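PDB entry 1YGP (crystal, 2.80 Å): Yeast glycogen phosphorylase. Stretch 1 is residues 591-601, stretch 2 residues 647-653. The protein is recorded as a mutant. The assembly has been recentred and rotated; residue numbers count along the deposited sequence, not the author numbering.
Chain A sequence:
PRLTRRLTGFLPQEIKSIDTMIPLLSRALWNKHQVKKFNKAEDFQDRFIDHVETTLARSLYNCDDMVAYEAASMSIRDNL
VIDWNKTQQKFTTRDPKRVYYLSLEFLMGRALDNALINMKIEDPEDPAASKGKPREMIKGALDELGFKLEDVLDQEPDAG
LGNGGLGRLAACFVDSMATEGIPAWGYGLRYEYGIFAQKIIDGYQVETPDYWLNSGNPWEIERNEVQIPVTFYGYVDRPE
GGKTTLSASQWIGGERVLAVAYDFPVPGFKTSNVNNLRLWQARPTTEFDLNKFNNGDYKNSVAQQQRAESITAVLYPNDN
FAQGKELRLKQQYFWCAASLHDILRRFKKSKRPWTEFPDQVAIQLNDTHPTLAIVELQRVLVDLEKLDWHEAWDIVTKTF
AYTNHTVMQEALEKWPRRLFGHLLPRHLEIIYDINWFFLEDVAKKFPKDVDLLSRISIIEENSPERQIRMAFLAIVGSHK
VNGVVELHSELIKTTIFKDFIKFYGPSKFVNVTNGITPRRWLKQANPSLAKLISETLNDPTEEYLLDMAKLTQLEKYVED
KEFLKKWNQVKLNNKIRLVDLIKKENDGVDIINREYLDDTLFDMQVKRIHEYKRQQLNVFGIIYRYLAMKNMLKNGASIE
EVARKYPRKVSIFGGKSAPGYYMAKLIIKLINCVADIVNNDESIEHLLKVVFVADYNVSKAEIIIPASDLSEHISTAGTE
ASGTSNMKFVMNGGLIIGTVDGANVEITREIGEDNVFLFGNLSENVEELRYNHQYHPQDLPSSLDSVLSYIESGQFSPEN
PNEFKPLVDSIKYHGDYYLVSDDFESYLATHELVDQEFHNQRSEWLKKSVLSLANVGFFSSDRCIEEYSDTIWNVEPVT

Stretch 1 591-601: IINREYLDDTL
Stretch 2, residues 647-653: PRKVSIF

The two stretches meet where the end of a loop containing a type II turn becomes a parallel partner of a β-strand, a contact held by two backbone hydrogen bonds and a small apolar patch, with 443 Å² buried in all. Stretch 2 enters through Pro-647 and Arg-648 (phi/psi -48/118) and extends as a strand from Lys-649 (-142/155) through Phe-653 (-114/147).

In stretch 1, a type II turn runs from Arg-594 to Leu-597, with Glu-595 at -74/143 and Tyr-596 at 83/0; the side chains of both central residues are unmodelled beyond CA. A short 3-10 segment, Leu-597 and Asp-598, begins at the turn's last residue. Tyr-596 O accepts from Asp-599 N and from Thr-600 OG1, both at 2.9 Å, while Thr-600 N donates to Leu-597 O at 2.8 Å. Threonine suits this place because its hydroxyl ties back to the turn while its methyl remains free for packing. The chain then straightens through Thr-600 (-100/117) and Leu-601 (-80/124).

Leu-601 pairs with Lys-649 in parallel register, their CA atoms 4.6 Å apart. As expected in a parallel bridge, Leu-601 reaches the residues flanking its partner: Leu-601 N donates to Arg-648 O (2.9 Å, 162°), and Val-650 N donates to Leu-601 O (2.9 Å, 152°). Two CA-H...O contacts supplement them, from Thr-600 CA to Arg-648 O at 3.4 Å and from Lys-649 CA to Leu-601 O at 3.3 Å.

Leu-601 and Lys-649 project from the same face of the sheet. Leucine (chi1 t, chi2 p) supplies a buried apolar side chain; Lys-649, with chi1 to chi3 t and chi4 p, extends alongside it, bringing Lys-649 NZ to 3.9 Å from Leu-601 CD2. Val-650 (chi1 t) points toward stretch 1, where its compact, branched side chain meets two neighbours: Val-650 CG1 lies 3.6 Å from Ile-592 CD1, and Val-650 CG2 lies 3.5 Å from Thr-600 CG2, with Thr-600 in chi1 m. Ile-592 (m, t) is long enough for its CD1 also to approach Ile-652 CD1 at 4.3 Å; Ile-652 (m, m) starts sideways but its end comes nearer. These aliphatic groups suit a buried setting that offers them packing rather than polar partners.

Arg-648 has the largest area covered by the opposite stretch, 97 Å². Its CA-to-CB bond points toward stretch 1, and with chi1 t, chi2 t, chi3 m and chi4 108°, Arg-648 CD lies 3.5 Å from Thr-600 OG1 and 4.3 Å from Tyr-596 O. Arginine combines this packing methylene chain with a polar end whose NE and NH2 are hydrogen-bonded elsewhere in the structure.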

# COMPACT_ATOMS: atom_id res chain seq x y z
N ILE A 591 -4.49 37.36 5.86
CA ILE A 591 -5.48 38.02 5.02
C ILE A 591 -6.28 38.88 5.98
O ILE A 591 -6.45 40.09 5.79
CB ILE A 591 -6.50 37.06 4.32
CG1 ILE A 591 -5.82 35.93 3.57
CG2 ILE A 591 -7.37 37.89 3.36
CD1 ILE A 591 -4.85 36.36 2.45
N ILE A 592 -6.80 38.27 7.05
CA ILE A 592 -7.64 38.98 8.00
C ILE A 592 -6.76 39.85 8.87
O ILE A 592 -5.71 39.41 9.34
CB ILE A 592 -8.42 37.96 8.86
CG1 ILE A 592 -9.40 37.23 7.95
CG2 ILE A 592 -9.16 38.63 10.01
CD1 ILE A 592 -10.19 36.12 8.65
N ASN A 593 -7.21 41.09 9.08
CA ASN A 593 -6.50 42.07 9.89
C ASN A 593 -6.65 41.76 11.38
O ASN A 593 -7.70 42.01 11.97
CB ASN A 593 -7.07 43.44 9.55
CG ASN A 593 -6.41 44.63 10.24
OD1 ASN A 593 -5.96 45.54 9.54
ND2 ASN A 593 -6.39 44.77 11.55
N ARG A 594 -5.61 41.24 12.02
CA ARG A 594 -5.70 40.80 13.41
C ARG A 594 -6.06 41.86 14.45
O ARG A 594 -6.67 41.54 15.47
CB ARG A 594 -4.40 40.11 13.81
CG ARG A 594 -4.02 39.01 12.82
CD ARG A 594 -2.82 38.23 13.29
NE ARG A 594 -3.20 36.88 13.63
CZ ARG A 594 -2.53 35.80 13.20
NH1 ARG A 594 -1.44 35.91 12.44
NH2 ARG A 594 -2.96 34.59 13.52
N GLU A 595 -5.70 43.13 14.27
CA GLU A 595 -6.11 44.15 15.24
C GLU A 595 -7.60 44.39 15.02
O GLU A 595 -8.03 44.32 13.87
N TYR A 596 -8.45 44.62 16.01
CA TYR A 596 -9.86 44.88 15.70
C TYR A 596 -10.70 43.62 15.50
O TYR A 596 -11.92 43.70 15.32
N LEU A 597 -10.10 42.43 15.63
CA LEU A 597 -10.77 41.14 15.53
C LEU A 597 -12.03 40.96 16.39
O LEU A 597 -13.03 40.44 15.89
CB LEU A 597 -9.76 40.09 15.89
CG LEU A 597 -9.90 38.71 15.36
CD1 LEU A 597 -9.80 38.76 13.85
CD2 LEU A 597 -8.79 37.85 15.93
N ASP A 598 -12.07 41.41 17.66
CA ASP A 598 -13.28 41.30 18.49
C ASP A 598 -14.44 42.09 17.92
O ASP A 598 -15.59 41.86 18.29
CB ASP A 598 -13.04 41.79 19.92
CG ASP A 598 -14.08 41.32 20.95
OD1 ASP A 598 -14.68 40.26 20.77
OD2 ASP A 598 -14.30 42.01 21.95
N ASP A 599 -14.20 43.05 17.04
CA ASP A 599 -15.27 43.79 16.43
C ASP A 599 -15.38 43.36 14.97
O ASP A 599 -16.11 43.99 14.19
CB ASP A 599 -14.94 45.27 16.59
CG ASP A 599 -16.02 46.24 16.12
OD1 ASP A 599 -17.14 46.20 16.64
OD2 ASP A 599 -15.74 47.03 15.22
N THR A 600 -14.75 42.26 14.56
CA THR A 600 -14.87 41.80 13.19
C THR A 600 -15.88 40.66 13.18
O THR A 600 -15.66 39.63 13.83
CB THR A 600 -13.53 41.27 12.68
OG1 THR A 600 -12.53 42.27 12.87
CG2 THR A 600 -13.62 40.97 11.21
N LEU A 601 -17.02 40.79 12.49
CA LEU A 601 -17.99 39.70 12.45
C LEU A 601 -17.49 38.70 11.41
O LEU A 601 -17.20 39.04 10.26
CB LEU A 601 -19.39 40.15 12.01
CG LEU A 601 -20.49 39.09 11.88
CD1 LEU A 601 -21.21 38.88 13.19
CD2 LEU A 601 -21.52 39.57 10.88
N PRO A 647 -20.23 47.88 9.05
CA PRO A 647 -19.11 47.60 9.92
C PRO A 647 -18.30 46.36 9.49
O PRO A 647 -18.80 45.49 8.78
CB PRO A 647 -19.77 47.50 11.28
CG PRO A 647 -21.21 47.95 11.09
CD PRO A 647 -21.49 47.53 9.67
N ARG A 648 -17.09 46.28 10.07
CA ARG A 648 -16.07 45.25 9.88
C ARG A 648 -16.53 43.78 9.95
O ARG A 648 -16.99 43.28 10.99
CB ARG A 648 -14.99 45.56 10.90
CG ARG A 648 -13.69 44.82 10.73
CD ARG A 648 -12.57 45.50 11.50
NE ARG A 648 -11.90 46.52 10.69
CZ ARG A 648 -12.04 47.83 10.90
NH1 ARG A 648 -12.82 48.32 11.87
NH2 ARG A 648 -11.39 48.66 10.08
N LYS A 649 -16.34 43.11 8.81
CA LYS A 649 -16.86 41.78 8.53
C LYS A 649 -15.80 41.01 7.74
O LYS A 649 -14.95 41.61 7.08
CB LYS A 649 -18.12 41.93 7.69
CG LYS A 649 -19.11 40.80 7.51
CD LYS A 649 -19.99 41.22 6.35
CE LYS A 649 -21.34 40.48 6.24
NZ LYS A 649 -22.31 40.84 7.27
N VAL A 650 -15.84 39.68 7.83
CA VAL A 650 -15.02 38.77 7.05
C VAL A 650 -16.01 37.70 6.62
O VAL A 650 -16.66 37.04 7.46
CB VAL A 650 -13.91 38.04 7.87
CG1 VAL A 650 -13.17 37.09 6.97
CG2 VAL A 650 -12.89 38.99 8.41
N SER A 651 -16.18 37.55 5.32
CA SER A 651 -16.99 36.46 4.82
C SER A 651 -16.08 35.26 4.50
O SER A 651 -15.10 35.34 3.74
CB SER A 651 -17.72 36.91 3.59
OG SER A 651 -18.51 38.07 3.86
N ILE A 652 -16.38 34.13 5.11
CA ILE A 652 -15.60 32.91 4.98
C ILE A 652 -16.41 31.94 4.12
O ILE A 652 -17.53 31.58 4.48
CB ILE A 652 -15.35 32.36 6.41
CG1 ILE A 652 -14.53 33.34 7.25
CG2 ILE A 652 -14.64 31.04 6.29
CD1 ILE A 652 -13.05 33.44 6.84
N PHE A 653 -15.93 31.54 2.95
CA PHE A 653 -16.62 30.56 2.12
C PHE A 653 -15.75 29.31 2.06
O PHE A 653 -14.52 29.39 2.09
CB PHE A 653 -16.83 31.07 0.70
CG PHE A 653 -17.84 32.20 0.55
CD1 PHE A 653 -17.48 33.52 0.82
CD2 PHE A 653 -19.13 31.92 0.08
CE1 PHE A 653 -18.39 34.57 0.61
CE2 PHE A 653 -20.03 32.98 -0.13
CZ PHE A 653 -19.66 34.30 0.13